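Local coordinates for inositol 2-dehydrogenase/D-chiro-inositol 3-dehydrogenase (Lactobacillus casei, PDB 4MIY), which oxidises myo-inositol and D-chiro-inositol to their keto derivatives, using NAD as the hydride acceptor, at residues A[6-11]-A[32-37]; A[17-22]-A[46-51]; A[60-65]-A[89-94]. All coordinates share one frame; numbering follows the deposited sequence.

Contact 1: A[6-11]-A[32-37]. With NAD (nicotinamide-adenine-dinucleotide), chain E.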
loop_
_atom_site.group_PDB
_atom_site.type_symbol
_atom_site.label_atom_id
_atom_site.label_comp_id
_atom_site.label_asym_id
_atom_site.label_seq_id
_atom_site.Cartn_x
_atom_site.Cartn_y
_atom_site.Cartn_z
ATOM N N GLY A 6 -25.338 -27.381 25.136
ATOM C CA GLY A 6 -25.172 -26.856 26.458
ATOM C C GLY A 6 -23.902 -26.013 26.617
ATOM O O GLY A 6 -22.892 -26.335 26.098
ATOM N N VAL A 7 -24.008 -24.946 27.384
ATOM C CA VAL A 7 -22.892 -24.052 27.655
ATOM C C VAL A 7 -22.554 -23.996 29.141
ATOM O O VAL A 7 -23.370 -23.695 29.932
ATOM C CB VAL A 7 -23.175 -22.643 27.204
ATOM C CG1 VAL A 7 -21.941 -21.777 27.352
ATOM C CG2 VAL A 7 -23.699 -22.594 25.791
ATOM N N ILE A 8 -21.316 -24.287 29.442
ATOM C CA ILE A 8 -20.789 -24.312 30.773
ATOM C C ILE A 8 -19.847 -23.134 30.941
ATOM O O ILE A 8 -18.730 -23.146 30.466
ATOM C CB ILE A 8 -20.035 -25.592 31.004
ATOM C CG1 ILE A 8 -20.938 -26.781 30.733
ATOM C CG2 ILE A 8 -19.458 -25.644 32.421
ATOM C CD1 ILE A 8 -20.192 -27.992 30.586
ATOM N N GLY A 9 -20.346 -22.135 31.633
ATOM C CA GLY A 9 -19.644 -20.899 31.836
ATOM C C GLY A 9 -20.302 -19.867 30.994
ATOM O O GLY A 9 -20.115 -19.848 29.799
ATOM N N THR A 10 -21.052 -18.992 31.607
ATOM C CA THR A 10 -21.734 -17.964 30.886
ATOM C C THR A 10 -21.222 -16.563 31.236
ATOM O O THR A 10 -21.951 -15.710 31.625
ATOM C CB THR A 10 -23.249 -18.058 31.088
ATOM O OG1 THR A 10 -23.557 -17.888 32.461
ATOM C CG2 THR A 10 -23.731 -19.411 30.707
ATOM N N GLY A 11 -19.947 -16.359 31.053
ATOM C CA GLY A 11 -19.363 -15.052 31.243
ATOM C C GLY A 11 -19.276 -14.354 29.913
ATOM O O GLY A 11 -20.120 -14.498 29.090
ATOM N N ALA A 32 -29.372 -25.565 27.309
ATOM C CA ALA A 32 -28.964 -25.687 28.703
ATOM C C ALA A 32 -27.765 -24.807 28.958
ATOM O O ALA A 32 -26.985 -24.574 28.071
ATOM C CB ALA A 32 -28.629 -27.061 29.035
ATOM N N VAL A 33 -27.644 -24.357 30.196
ATOM C CA VAL A 33 -26.519 -23.567 30.643
ATOM C C VAL A 33 -26.219 -23.857 32.093
ATOM O O VAL A 33 -27.079 -24.278 32.819
ATOM C CB VAL A 33 -26.775 -22.020 30.501
ATOM C CG1 VAL A 33 -26.970 -21.643 29.117
ATOM C CG2 VAL A 33 -27.962 -21.593 31.255
ATOM N N THR A 34 -24.977 -23.654 32.487
ATOM C CA THR A 34 -24.620 -23.631 33.885
ATOM C C THR A 34 -23.456 -22.678 34.131
ATOM O O THR A 34 -22.614 -22.497 33.296
ATOM C CB THR A 34 -24.300 -25.039 34.418
ATOM O OG1 THR A 34 -24.110 -24.998 35.829
ATOM C CG2 THR A 34 -23.077 -25.620 33.806
ATOM N N ASP A 35 -23.414 -22.106 35.322
ATOM C CA ASP A 35 -22.345 -21.222 35.725
ATOM C C ASP A 35 -22.234 -21.385 37.258
ATOM O O ASP A 35 -23.214 -21.654 37.899
ATOM C CB ASP A 35 -22.743 -19.804 35.326
ATOM C CG ASP A 35 -21.582 -18.807 35.366
ATOM O OD1 ASP A 35 -21.216 -18.376 36.438
ATOM O OD2 ASP A 35 -21.055 -18.426 34.322
ATOM N N ILE A 36 -21.064 -21.262 37.841
ATOM C CA ILE A 36 -21.015 -21.256 39.298
ATOM C C ILE A 36 -21.617 -20.044 39.878
ATOM O O ILE A 36 -21.849 -20.005 41.068
ATOM C CB ILE A 36 -19.645 -21.342 39.823
ATOM C CG1 ILE A 36 -18.838 -20.108 39.401
ATOM C CG2 ILE A 36 -19.042 -22.641 39.453
ATOM C CD1 ILE A 36 -17.413 -20.218 39.707
ATOM N N ASP A 37 -21.853 -19.046 39.051
ATOM C CA ASP A 37 -22.621 -17.897 39.404
ATOM C C ASP A 37 -23.980 -18.051 38.805
ATOM O O ASP A 37 -24.256 -17.602 37.732
ATOM C CB ASP A 37 -21.942 -16.626 38.925
ATOM C CG ASP A 37 -22.747 -15.348 39.193
ATOM O OD1 ASP A 37 -23.911 -15.397 39.536
ATOM O OD2 ASP A 37 -22.200 -14.270 39.008
HETATM P PA NAD E . -15.228 -14.676 32.398
HETATM O O1A NAD E . -14.585 -14.630 33.697
HETATM O O2A NAD E . -16.002 -13.629 31.918
HETATM O O5B NAD E . -16.328 -15.816 32.349
HETATM C C5B NAD E . -16.149 -17.091 32.813
HETATM C C4B NAD E . -17.466 -17.601 33.412
HETATM O O4B NAD E . -17.199 -18.889 33.897
HETATM C C3B NAD E . -17.920 -16.881 34.674
HETATM O O3B NAD E . -19.246 -16.562 34.570
HETATM C C2B NAD E . -17.644 -17.834 35.804
HETATM O O2B NAD E . -18.544 -17.689 36.877
HETATM C C1B NAD E . -17.855 -19.145 35.148
HETATM N N9A NAD E . -17.187 -20.265 35.774
HETATM C C8A NAD E . -16.014 -20.311 36.323
HETATM N N7A NAD E . -15.686 -21.535 36.716
HETATM C C5A NAD E . -16.702 -22.315 36.399
HETATM C C6A NAD E . -17.065 -23.710 36.542
HETATM N N6A NAD E . -16.276 -24.609 37.075
HETATM N N1A NAD E . -18.216 -24.081 36.030
HETATM C C2A NAD E . -19.044 -23.272 35.482
HETATM N N3A NAD E . -18.802 -21.985 35.353
HETATM C C4A NAD E . -17.664 -21.475 35.781
HETATM O O3 NAD E . -14.065 -15.142 31.435
HETATM P PN NAD E . -14.116 -15.232 29.802
HETATM O O1N NAD E . -13.442 -14.060 29.258
HETATM O O2N NAD E . -15.461 -15.291 29.361
HETATM O O5D NAD E . -13.196 -16.394 29.445
HETATM C C5D NAD E . -13.697 -17.705 29.520
HETATM C C4D NAD E . -12.826 -18.659 28.771
HETATM O O4D NAD E . -12.828 -18.247 27.416
HETATM C C3D NAD E . -11.421 -18.625 29.272
HETATM O O3D NAD E . -10.899 -19.913 29.167
HETATM C C2D NAD E . -10.785 -17.677 28.259
HETATM O O2D NAD E . -9.447 -17.990 28.195
HETATM C C1D NAD E . -11.503 -18.054 26.994
HETATM N N1N NAD E . -11.423 -17.005 25.977
HETATM C C2N NAD E . -10.915 -17.283 24.779
HETATM C C3N NAD E . -10.768 -16.335 23.788
HETATM C C7N NAD E . -10.201 -16.700 22.437
HETATM O O7N NAD E . -10.228 -17.815 22.024
HETATM N N7N NAD E . -9.734 -15.733 21.756
HETATM C C4N NAD E . -11.227 -15.056 24.050
HETATM C C5N NAD E . -11.757 -14.815 25.297
HETATM C C6N NAD E . -11.830 -15.806 26.241
#
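Val-7 and Val-33 lie abreast on the first two parallel strands of the Rossmann fold, 3-8 and 28-34, whose short segments run within 8° of each other. Three backbone bonds hold them: Val-7 N to Ala-32 O, Thr-34 N to Val-7 O, and Gly-9 N to Thr-34 O, the last at 2.8 Å. The strand part is buried and tight. On one face CG2 of Thr-34 rests 3.9 Å from CG2 of Ile-8, the two side chains lying alongside; on the other, CG2 of Thr-10 meets CB of Val-33 at 4.0 Å.

Beyond the strands the chains part around the adenosine half of NAD, and side-chain packing gives way to polar bonds. Chi1 of -166°, anti to the backbone N, carries CG of Asp-35 toward Thr-10 and the ribose; OD2 then takes Thr-10 N at 2.8 Å through its anti lone pair, while Thr-10 OG1 arrives from above the carboxylate plane at 3.2 Å. NAD O3B gives OD2 a third bond of 2.6 Å, and NAD O2B binds OD1 at 2.8 Å. Ile-36, on the exposed side, lays its side chain against the adenine. An alanine in place of Asp-35 would probably leave both ribose hydroxyls, Thr-10 N and OG1, and Asp-37 N without this acceptor. A carboxylate gripping both hydroxyls would probably repel the 2'-phosphate of NADP, consistent with the use of NAD.

Contact 2: A[17-22]-A[46-51]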
loop_
_atom_site.group_PDB
_atom_site.type_symbol
_atom_site.label_atom_id
_atom_site.label_comp_id
_atom_site.label_asym_id
_atom_site.label_seq_id
_atom_site.Cartn_x
_atom_site.Cartn_y
_atom_site.Cartn_z
ATOM N N HIS A 17 -20.405 -16.722 22.651
ATOM C CA HIS A 17 -20.692 -17.982 21.963
ATOM C C HIS A 17 -22.193 -18.277 21.904
ATOM O O HIS A 17 -22.681 -18.751 20.936
ATOM C CB HIS A 17 -19.956 -19.134 22.592
ATOM C CG HIS A 17 -18.529 -19.234 22.187
ATOM N ND1 HIS A 17 -18.108 -18.963 20.916
ATOM C CD2 HIS A 17 -17.437 -19.604 22.874
ATOM C CE1 HIS A 17 -16.812 -19.136 20.845
ATOM N NE2 HIS A 17 -16.379 -19.543 22.015
ATOM N N ILE A 18 -22.903 -17.981 22.978
ATOM C CA ILE A 18 -24.351 -18.091 22.954
ATOM C C ILE A 18 -24.976 -17.204 21.913
ATOM O O ILE A 18 -25.847 -17.601 21.208
ATOM C CB ILE A 18 -24.973 -17.787 24.341
ATOM C CG1 ILE A 18 -24.574 -18.868 25.319
ATOM C CG2 ILE A 18 -26.474 -17.570 24.243
ATOM C CD1 ILE A 18 -25.008 -18.585 26.730
ATOM N N ASP A 19 -24.509 -15.973 21.851
ATOM C CA ASP A 19 -24.943 -15.060 20.829
ATOM C C ASP A 19 -24.688 -15.626 19.416
ATOM O O ASP A 19 -25.509 -15.535 18.552
ATOM C CB ASP A 19 -24.225 -13.720 21.005
ATOM C CG ASP A 19 -24.700 -12.695 20.050
ATOM O OD1 ASP A 19 -25.884 -12.446 20.043
ATOM O OD2 ASP A 19 -23.893 -12.168 19.296
ATOM N N ARG A 20 -23.518 -16.201 19.240
ATOM C CA ARG A 20 -23.163 -16.843 17.991
ATOM C C ARG A 20 -24.143 -17.945 17.633
ATOM O O ARG A 20 -24.662 -17.972 16.560
ATOM C CB ARG A 20 -21.717 -17.374 18.029
ATOM C CG ARG A 20 -20.691 -16.332 17.596
ATOM C CD ARG A 20 -19.274 -16.794 17.537
ATOM N NE ARG A 20 -18.614 -16.782 18.816
ATOM C CZ ARG A 20 -18.012 -15.736 19.352
ATOM N NH1 ARG A 20 -17.958 -14.584 18.740
ATOM N NH2 ARG A 20 -17.437 -15.866 20.502
ATOM N N LEU A 21 -24.411 -18.812 18.586
ATOM C CA LEU A 21 -25.260 -19.958 18.358
ATOM C C LEU A 21 -26.710 -19.573 18.185
ATOM O O LEU A 21 -27.432 -20.235 17.522
ATOM C CB LEU A 21 -25.113 -20.969 19.468
ATOM C CG LEU A 21 -23.715 -21.535 19.589
ATOM C CD1 LEU A 21 -23.580 -22.171 20.868
ATOM C CD2 LEU A 21 -23.399 -22.521 18.519
ATOM N N THR A 22 -27.091 -18.454 18.761
ATOM C CA THR A 22 -28.490 -18.043 18.788
ATOM C C THR A 22 -28.861 -17.086 17.694
ATOM O O THR A 22 -29.926 -17.142 17.125
ATOM C CB THR A 22 -28.780 -17.371 20.144
ATOM O OG1 THR A 22 -28.452 -18.298 21.171
ATOM C CG2 THR A 22 -30.202 -16.979 20.270
ATOM N N ARG A 46 -32.139 -15.343 30.008
ATOM C CA ARG A 46 -33.018 -14.217 29.897
ATOM C C ARG A 46 -32.668 -13.262 28.767
ATOM O O ARG A 46 -33.511 -12.917 27.973
ATOM C CB ARG A 46 -33.052 -13.480 31.226
ATOM C CG ARG A 46 -34.105 -12.419 31.331
ATOM C CD ARG A 46 -34.260 -11.913 32.795
ATOM N NE ARG A 46 -32.980 -11.535 33.387
ATOM C CZ ARG A 46 -32.402 -12.181 34.381
ATOM N NH1 ARG A 46 -32.995 -13.209 34.926
ATOM N NH2 ARG A 46 -31.243 -11.779 34.847
ATOM N N ASP A 47 -31.416 -12.847 28.722
ATOM C CA ASP A 47 -30.951 -11.841 27.799
ATOM C C ASP A 47 -31.031 -12.283 26.352
ATOM O O ASP A 47 -31.274 -11.510 25.474
ATOM C CB ASP A 47 -29.516 -11.444 28.130
ATOM C CG ASP A 47 -29.386 -10.680 29.448
ATOM O OD1 ASP A 47 -30.401 -10.267 30.019
ATOM O OD2 ASP A 47 -28.239 -10.495 29.901
ATOM N N PHE A 48 -30.828 -13.565 26.130
ATOM C CA PHE A 48 -30.824 -14.109 24.787
ATOM C C PHE A 48 -32.099 -14.843 24.459
ATOM O O PHE A 48 -32.194 -15.467 23.444
ATOM C CB PHE A 48 -29.609 -15.027 24.618
ATOM C CG PHE A 48 -28.320 -14.311 24.666
ATOM C CD1 PHE A 48 -27.892 -13.613 23.593
ATOM C CD2 PHE A 48 -27.558 -14.324 25.777
ATOM C CE1 PHE A 48 -26.746 -12.940 23.633
ATOM C CE2 PHE A 48 -26.418 -13.647 25.816
ATOM C CZ PHE A 48 -26.003 -12.967 24.728
ATOM N N HIS A 49 -33.061 -14.777 25.359
ATOM C CA HIS A 49 -34.384 -15.368 25.137
ATOM C C HIS A 49 -34.374 -16.812 24.769
ATOM O O HIS A 49 -35.011 -17.194 23.830
ATOM C CB HIS A 49 -35.122 -14.669 24.036
ATOM C CG HIS A 49 -35.385 -13.241 24.309
ATOM N ND1 HIS A 49 -34.508 -12.440 24.994
ATOM C CD2 HIS A 49 -36.429 -12.463 23.983
ATOM C CE1 HIS A 49 -34.991 -11.223 25.065
ATOM N NE2 HIS A 49 -36.158 -11.209 24.459
ATOM N N LEU A 50 -33.641 -17.582 25.524
ATOM C CA LEU A 50 -33.429 -18.961 25.275
ATOM C C LEU A 50 -34.547 -19.779 25.877
ATOM O O LEU A 50 -35.079 -19.431 26.897
ATOM C CB LEU A 50 -32.144 -19.374 25.942
ATOM C CG LEU A 50 -30.832 -18.747 25.520
ATOM C CD1 LEU A 50 -29.748 -19.413 26.184
ATOM C CD2 LEU A 50 -30.638 -18.857 24.055
ATOM N N ASN A 51 -34.900 -20.851 25.197
ATOM C CA ASN A 51 -35.701 -21.891 25.772
ATOM C C ASN A 51 -34.751 -22.908 26.330
ATOM O O ASN A 51 -34.379 -23.841 25.659
ATOM C CB ASN A 51 -36.648 -22.497 24.731
ATOM C CG ASN A 51 -37.406 -23.689 25.267
ATOM O OD1 ASN A 51 -38.318 -23.537 26.033
ATOM N ND2 ASN A 51 -37.022 -24.878 24.856
#
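Asp-19 and Phe-48 mark the closest backbone approach, with CA atoms 7.2 Å apart, where helix 12-24 of the Rossmann fold meets the end of helix 38-47. Segment 17-22 stays helical, with a wider pi-type turn at 20-22. Segment 46-51 leaves its helix through a Schellman motif: His-49, at positive phi, is the C-prime residue, and Leu-50 then heads back toward the sheet.

Phe-48 gives the largest share of the contact. Chi1 of -67°, anti to the carbonyl carbon, swings its CG toward helix 12-24, and CG2 of Ile-18 sits over one face of the ring, 4.0 Å from its centroid and offset toward the rim, in a CH-pi contact. At the far rim, CE1 lies 3.7 Å from CB of Asp-19, the two side chains crossing at about a right angle; the carboxylate is engaged through OD1 by Asn-23. Leu-50 fills in nearer the sheet, its CD1 4.2 Å from Ile-18 CG2, and both Leu-50 and Thr-22 touch Val-30 of strand 28-34. The hydroxyl of Thr-22 lies against CD2 of Leu-50 at 3.7 Å, yet Thr-22 OG1 donates within its own helix to Ile-18 O at 2.7 Å, reaching that oxygen from the face opposite to Thr-22 N.

Contact 3: A[60-65]-A[89-94]; sequences SLLQDP and TDKFIF
Lys-91 reaches across to Leu-62 and Asp-64, joining the turn after helix 58-61 to the lead-in of strand 92-95, two connections at N-terminal strand ends of the parallel Rossmann sheet. The 60-65 segment folds into a type I beta turn from Leu-61 to Asp-64, and on the other side Thr-89 OG1 accepts from Lys-91 N in an ST turn while also bonding to Ala-86 O.

The apolar part is slight. CD2 of Leu-62 and CD of Lys-91 stand 4.2 Å apart where the chains slant across each other, and both side chains lean on Val-70 of the neighbouring strand 69-72. Thr-89 adds its methyl, CG2, 4.3 Å from CB of Leu-62; Leu-62 packs on Ala-86 of helix 79-86.

The polar part rests on the buried lysine, whose ammonium group is met by main-chain oxygens of the turn. The acid of Asp-64 is turned to other partners, Tyr-55 OH and Asp-66 N, and its OD1 stays 6.2 Å from Lys-91 NZ. A bend at the last torsion (chi4 39°) sets NZ 2.9 Å from Asp-64 O, tilted 35° from the carbonyl plane, with a weak second bond of 3.4 Å from NZ to Leu-62 O.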
loop_
_atom_site.group_PDB
_atom_site.type_symbol
_atom_site.label_atom_id
_atom_site.label_comp_id
_atom_site.label_asym_id
_atom_site.label_seq_id
_atom_site.Cartn_x
_atom_site.Cartn_y
_atom_site.Cartn_z
ATOM N N SER A 60 -24.559 -32.241 36.264
ATOM C CA SER A 60 -25.939 -32.438 35.965
ATOM C C SER A 60 -26.305 -32.052 34.530
ATOM O O SER A 60 -27.275 -32.532 33.986
ATOM C CB SER A 60 -26.798 -31.647 36.930
ATOM O OG SER A 60 -26.404 -30.312 36.988
ATOM N N LEU A 61 -25.539 -31.146 33.947
ATOM C CA LEU A 61 -25.854 -30.694 32.597
ATOM C C LEU A 61 -25.502 -31.818 31.686
ATOM O O LEU A 61 -26.227 -32.134 30.785
ATOM C CB LEU A 61 -25.099 -29.405 32.219
ATOM C CG LEU A 61 -25.307 -28.796 30.820
ATOM C CD1 LEU A 61 -25.223 -27.310 30.873
ATOM C CD2 LEU A 61 -24.318 -29.304 29.862
ATOM N N LEU A 62 -24.376 -32.420 31.976
ATOM C CA LEU A 62 -23.817 -33.445 31.159
ATOM C C LEU A 62 -24.586 -34.748 31.172
ATOM O O LEU A 62 -24.328 -35.604 30.380
ATOM C CB LEU A 62 -22.393 -33.709 31.561
ATOM C CG LEU A 62 -21.385 -32.627 31.168
ATOM C CD1 LEU A 62 -20.059 -32.880 31.839
ATOM C CD2 LEU A 62 -21.173 -32.582 29.680
ATOM N N GLN A 63 -25.537 -34.871 32.072
ATOM C CA GLN A 63 -26.366 -36.056 32.111
ATOM C C GLN A 63 -27.633 -35.852 31.310
ATOM O O GLN A 63 -28.459 -36.731 31.241
ATOM C CB GLN A 63 -26.726 -36.374 33.539
ATOM C CG GLN A 63 -25.640 -37.100 34.275
ATOM C CD GLN A 63 -25.826 -37.094 35.796
ATOM O OE1 GLN A 63 -26.705 -36.424 36.335
ATOM N NE2 GLN A 63 -24.967 -37.829 36.488
ATOM N N ASP A 64 -27.802 -34.680 30.728
ATOM C CA ASP A 64 -28.979 -34.428 29.950
ATOM C C ASP A 64 -28.760 -35.134 28.625
ATOM O O ASP A 64 -27.829 -34.845 27.920
ATOM C CB ASP A 64 -29.218 -32.944 29.757
ATOM C CG ASP A 64 -30.445 -32.655 28.976
ATOM O OD1 ASP A 64 -30.906 -33.524 28.245
ATOM O OD2 ASP A 64 -30.956 -31.557 29.073
ATOM N N PRO A 65 -29.623 -36.115 28.312
ATOM C CA PRO A 65 -29.363 -36.947 27.148
ATOM C C PRO A 65 -29.781 -36.266 25.868
ATOM O O PRO A 65 -29.480 -36.784 24.823
ATOM C CB PRO A 65 -30.252 -38.170 27.420
ATOM C CG PRO A 65 -31.335 -37.625 28.143
ATOM C CD PRO A 65 -30.828 -36.565 29.020
ATOM N N THR A 89 -19.362 -38.970 28.832
ATOM C CA THR A 89 -20.520 -39.013 27.967
ATOM C C THR A 89 -20.099 -39.204 26.528
ATOM O O THR A 89 -18.946 -39.365 26.242
ATOM C CB THR A 89 -21.278 -37.743 27.985
ATOM O OG1 THR A 89 -20.539 -36.738 27.288
ATOM C CG2 THR A 89 -21.519 -37.288 29.365
ATOM N N ASP A 90 -21.069 -39.197 25.638
ATOM C CA ASP A 90 -20.825 -39.363 24.226
ATOM C C ASP A 90 -20.882 -38.013 23.497
ATOM O O ASP A 90 -20.843 -37.949 22.307
ATOM C CB ASP A 90 -21.834 -40.360 23.612
ATOM C CG ASP A 90 -21.288 -41.774 23.569
ATOM O OD1 ASP A 90 -20.075 -41.927 23.636
ATOM O OD2 ASP A 90 -22.043 -42.743 23.450
ATOM N N LYS A 91 -21.002 -36.953 24.248
ATOM C CA LYS A 91 -21.183 -35.651 23.667
ATOM C C LYS A 91 -19.949 -35.097 22.959
ATOM O O LYS A 91 -18.847 -35.407 23.265
ATOM C CB LYS A 91 -21.668 -34.661 24.720
ATOM C CG LYS A 91 -23.014 -34.999 25.309
ATOM C CD LYS A 91 -23.301 -34.154 26.482
ATOM C CE LYS A 91 -24.699 -34.305 27.057
ATOM N NZ LYS A 91 -25.170 -35.647 27.064
ATOM N N PHE A 92 -20.213 -34.290 21.955
ATOM C CA PHE A 92 -19.178 -33.493 21.356
ATOM C C PHE A 92 -18.811 -32.338 22.300
ATOM O O PHE A 92 -19.617 -31.858 23.033
ATOM C CB PHE A 92 -19.674 -32.969 20.004
ATOM C CG PHE A 92 -19.795 -34.035 18.949
ATOM C CD1 PHE A 92 -18.735 -34.361 18.165
ATOM C CD2 PHE A 92 -20.970 -34.686 18.741
ATOM C CE1 PHE A 92 -18.857 -35.304 17.180
ATOM C CE2 PHE A 92 -21.078 -35.597 17.791
ATOM C CZ PHE A 92 -20.026 -35.930 17.009
ATOM N N ILE A 93 -17.560 -31.923 22.237
ATOM C CA ILE A 93 -17.016 -30.963 23.172
ATOM C C ILE A 93 -16.207 -29.871 22.433
ATOM O O ILE A 93 -15.243 -30.160 21.755
ATOM C CB ILE A 93 -16.072 -31.662 24.139
ATOM C CG1 ILE A 93 -16.795 -32.762 24.914
ATOM C CG2 ILE A 93 -15.454 -30.671 25.088
ATOM C CD1 ILE A 93 -15.852 -33.783 25.431
ATOM N N PHE A 94 -16.674 -28.642 22.594
ATOM C CA PHE A 94 -15.943 -27.446 22.208
ATOM C C PHE A 94 -15.477 -26.772 23.483
ATOM O O PHE A 94 -16.252 -26.290 24.232
ATOM C CB PHE A 94 -16.829 -26.490 21.409
ATOM C CG PHE A 94 -16.094 -25.287 20.859
ATOM C CD1 PHE A 94 -15.916 -24.174 21.628
ATOM C CD2 PHE A 94 -15.576 -25.297 19.590
ATOM C CE1 PHE A 94 -15.255 -23.096 21.145
ATOM C CE2 PHE A 94 -14.896 -24.217 19.112
ATOM C CZ PHE A 94 -14.741 -23.128 19.881
#

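All three contacts belong to the NAD-binding Rossmann domain, but at different depths. Contact 1 is its core, strand against strand and beside the cofactor; contact 2 is a surface contact between a helix and the loop that follows the next helix, and contact 3 a partly buried meeting of two connections. Contacts 1 and 2 share the first beta-alpha-beta unit and touch through Val-7 CG2 and Ile-18 CG1, so helix 12-24 covers the strands on that face. Leu-61, from segment 60-65, packs on Ala-32 CB and links contacts 1 and 3. Chemistry follows place: backbone bonds and a ligand-binding carboxylate in contact 1, apolar and ring packing in contact 2, a lysine on main-chain oxygens in contact 3.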